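Long-range contact in oxidoreductase (PDB 3HJ9), which binds flavin mononucleotide and probably acts as an oxidoreductase of the nitroreductase family: residues F159-A164 with E204-Q209. Sequence-based numbering, arbitrary orientation.
With FMN (flavin mononucleotide), chain F.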
loop_
_atom_site.group_PDB
_atom_site.type_symbol
_atom_site.label_atom_id
_atom_site.label_comp_id
_atom_site.label_asym_id
_atom_site.label_seq_id
_atom_site.Cartn_x
_atom_site.Cartn_y
_atom_site.Cartn_z
ATOM N N PHE A 159 -2.852 -2.966 -10.469
ATOM C CA PHE A 159 -3.407 -3.877 -9.437
ATOM C C PHE A 159 -2.317 -4.609 -8.667
ATOM O O PHE A 159 -2.376 -4.672 -7.440
ATOM C CB PHE A 159 -4.384 -4.844 -10.070
ATOM C CG PHE A 159 -5.708 -4.238 -10.484
ATOM C CD1 PHE A 159 -5.978 -2.855 -10.454
ATOM C CD2 PHE A 159 -6.655 -5.060 -11.032
ATOM C CE1 PHE A 159 -7.165 -2.350 -10.862
ATOM C CE2 PHE A 159 -7.879 -4.539 -11.483
ATOM C CZ PHE A 159 -8.140 -3.192 -11.374
ATOM N N SER A 160 -1.311 -5.119 -9.373
ATOM C CA SER A 160 -0.151 -5.796 -8.755
ATOM C C SER A 160 0.624 -4.871 -7.835
ATOM O O SER A 160 0.893 -5.213 -6.683
ATOM C CB SER A 160 0.837 -6.275 -9.812
ATOM O OG SER A 160 0.232 -7.204 -10.653
ATOM N N ALA A 161 0.972 -3.688 -8.360
ATOM C CA ALA A 161 1.749 -2.660 -7.617
ATOM C C ALA A 161 0.977 -2.128 -6.396
ATOM O O ALA A 161 1.570 -1.968 -5.349
ATOM C CB ALA A 161 2.162 -1.476 -8.557
ATOM N N ALA A 162 -0.336 -1.891 -6.534
ATOM C CA ALA A 162 -1.189 -1.415 -5.414
ATOM C C ALA A 162 -1.294 -2.451 -4.290
ATOM O O ALA A 162 -1.075 -2.108 -3.106
ATOM C CB ALA A 162 -2.596 -1.010 -5.891
ATOM N N ALA A 163 -1.575 -3.708 -4.671
ATOM C CA ALA A 163 -1.614 -4.870 -3.742
ATOM C C ALA A 163 -0.271 -5.017 -3.040
ATOM O O ALA A 163 -0.245 -5.065 -1.812
ATOM C CB ALA A 163 -1.971 -6.179 -4.492
ATOM N N ALA A 164 0.830 -5.037 -3.807
ATOM C CA ALA A 164 2.186 -5.088 -3.219
ATOM C C ALA A 164 2.490 -3.882 -2.282
ATOM O O ALA A 164 3.051 -4.063 -1.183
ATOM C CB ALA A 164 3.256 -5.245 -4.286
ATOM N N GLU A 204 6.461 -12.369 -11.615
ATOM C CA GLU A 204 7.234 -11.138 -11.805
ATOM C C GLU A 204 7.470 -10.411 -10.478
ATOM O O GLU A 204 6.497 -10.044 -9.825
ATOM C CB GLU A 204 6.465 -10.205 -12.746
ATOM C CG GLU A 204 7.147 -8.847 -12.975
ATOM C CD GLU A 204 6.424 -7.963 -13.964
ATOM O OE1 GLU A 204 5.178 -7.885 -13.850
ATOM O OE2 GLU A 204 7.118 -7.308 -14.800
ATOM N N PRO A 205 8.751 -10.208 -10.076
ATOM C CA PRO A 205 9.021 -9.381 -8.894
ATOM C C PRO A 205 8.558 -7.946 -9.150
ATOM O O PRO A 205 8.866 -7.418 -10.220
ATOM C CB PRO A 205 10.560 -9.411 -8.750
ATOM C CG PRO A 205 11.061 -10.425 -9.699
ATOM C CD PRO A 205 9.984 -10.761 -10.682
ATOM N N ILE A 206 7.802 -7.363 -8.215
ATOM C CA ILE A 206 7.245 -6.005 -8.344
ATOM C C ILE A 206 7.948 -5.006 -7.421
ATOM O O ILE A 206 8.235 -3.905 -7.817
ATOM C CB ILE A 206 5.690 -5.977 -8.009
ATOM C CG1 ILE A 206 4.906 -6.900 -8.933
ATOM C CG2 ILE A 206 5.097 -4.595 -8.262
ATOM C CD1 ILE A 206 5.163 -6.607 -10.483
ATOM N N LEU A 207 8.103 -5.378 -6.159
ATOM C CA LEU A 207 8.785 -4.583 -5.143
ATOM C C LEU A 207 9.544 -5.497 -4.216
ATOM O O LEU A 207 9.181 -6.668 -4.064
ATOM C CB LEU A 207 7.761 -3.844 -4.258
ATOM C CG LEU A 207 6.813 -2.812 -4.826
ATOM C CD1 LEU A 207 5.746 -2.454 -3.744
ATOM C CD2 LEU A 207 7.577 -1.565 -5.330
ATOM N N SER A 208 10.619 -4.984 -3.635
ATOM C CA SER A 208 11.289 -5.677 -2.542
ATOM C C SER A 208 11.229 -4.748 -1.306
ATOM O O SER A 208 10.838 -3.564 -1.404
ATOM C CB SER A 208 12.716 -6.083 -2.887
ATOM O OG SER A 208 13.466 -4.932 -3.131
ATOM N N GLN A 209 11.557 -5.295 -0.141
ATOM C CA GLN A 209 11.595 -4.485 1.091
ATOM C C GLN A 209 12.640 -5.023 2.031
ATOM O O GLN A 209 12.572 -6.197 2.450
ATOM C CB GLN A 209 10.230 -4.470 1.735
ATOM C CG GLN A 209 9.994 -3.426 2.849
ATOM C CD GLN A 209 8.527 -3.474 3.326
ATOM O OE1 GLN A 209 7.873 -4.517 3.178
ATOM N NE2 GLN A 209 8.003 -2.360 3.868
HETATM N N1 FMN F . -13.447 -4.110 -5.014
HETATM C C2 FMN F . -14.503 -3.642 -5.761
HETATM O O2 FMN F . -15.653 -3.842 -5.398
HETATM N N3 FMN F . -14.264 -2.917 -6.922
HETATM C C4 FMN F . -12.990 -2.693 -7.372
HETATM O O4 FMN F . -12.838 -2.015 -8.411
HETATM C C4A FMN F . -11.916 -3.177 -6.636
HETATM N N5 FMN F . -10.621 -2.913 -7.057
HETATM C C5A FMN F . -9.520 -3.321 -6.337
HETATM C C6 FMN F . -8.235 -3.021 -6.834
HETATM C C7 FMN F . -7.102 -3.424 -6.112
HETATM C C7M FMN F . -5.741 -3.088 -6.635
HETATM C C8 FMN F . -7.256 -4.131 -4.922
HETATM C C8M FMN F . -6.072 -4.590 -4.122
HETATM C C9 FMN F . -8.522 -4.428 -4.434
HETATM C C9A FMN F . -9.703 -4.036 -5.129
HETATM N N10 FMN F . -11.026 -4.312 -4.691
HETATM C C10 FMN F . -12.135 -3.884 -5.439
HETATM C "C1'" FMN F . -11.286 -5.026 -3.404
HETATM C "C2'" FMN F . -11.060 -6.510 -3.473
HETATM O "O2'" FMN F . -12.116 -7.049 -4.223
HETATM C "C3'" FMN F . -10.989 -7.115 -2.073
HETATM O "O3'" FMN F . -9.838 -6.596 -1.476
HETATM C "C4'" FMN F . -11.027 -8.662 -2.086
HETATM O "O4'" FMN F . -12.319 -9.036 -2.445
HETATM C "C5'" FMN F . -10.768 -9.364 -0.766
HETATM O "O5'" FMN F . -11.607 -8.811 0.231
HETATM P P FMN F . -10.907 -8.115 1.501
HETATM O O1P FMN F . -9.669 -8.816 1.998
HETATM O O2P FMN F . -10.423 -6.706 1.146
HETATM O O3P FMN F . -12.013 -8.034 2.522
#
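Ile206 and Leu207 pack against Ala161 and Ala164 where helix 156-177 lies on the antiparallel sheet of this nitroreductase-family fold. The two consecutive strand residues can both turn their side chains to the helix because they form a classic beta bulge opposite Phe141; the backbone of Ile206, at phi/psi -108°/-48°, leaves the extended form there. Helix and strand run in broadly the same direction, their axes diverging by 26°, and come within 8.4 Å of each other, a separation that suits the small residues on the helix.

Apolar contact alone joins the segments. With its CG2 anti to the backbone N, Ile206 places this methyl 3.9 Å from Ala161 CA, practically on the helix backbone, since alanine has nothing beyond CB to hold it off. The other branch reaches the neighbouring residue, Ile206 CG1 lying 4.2 Å from Ser160 CB. In one of its two modelled conformers the buried Ser160 hydroxyl is satisfied by Arg156 O, one turn back in its own helix. Leu207 covers the next turn, its CD1 3.8 Å from Ala164 CB and equally near the carbonyl carbon of Ala164.

The contact also reaches the dimer interface: Ala161 packs on Ala161 of the second subunit, and on the strand Leu207 packs on Ala162 of that subunit. Phe159 and Ala162 of the helix belong to the pocket of an FMN also held by Arg49 and Ser51 of the second subunit. FMN C6 stands 4.2 Å above one face of the Phe159 ring, offset toward the rim, while the Ala162 methyl is short enough to admit the flavin's own methyl, Ala162 CB lying 3.8 Å from FMN C7M.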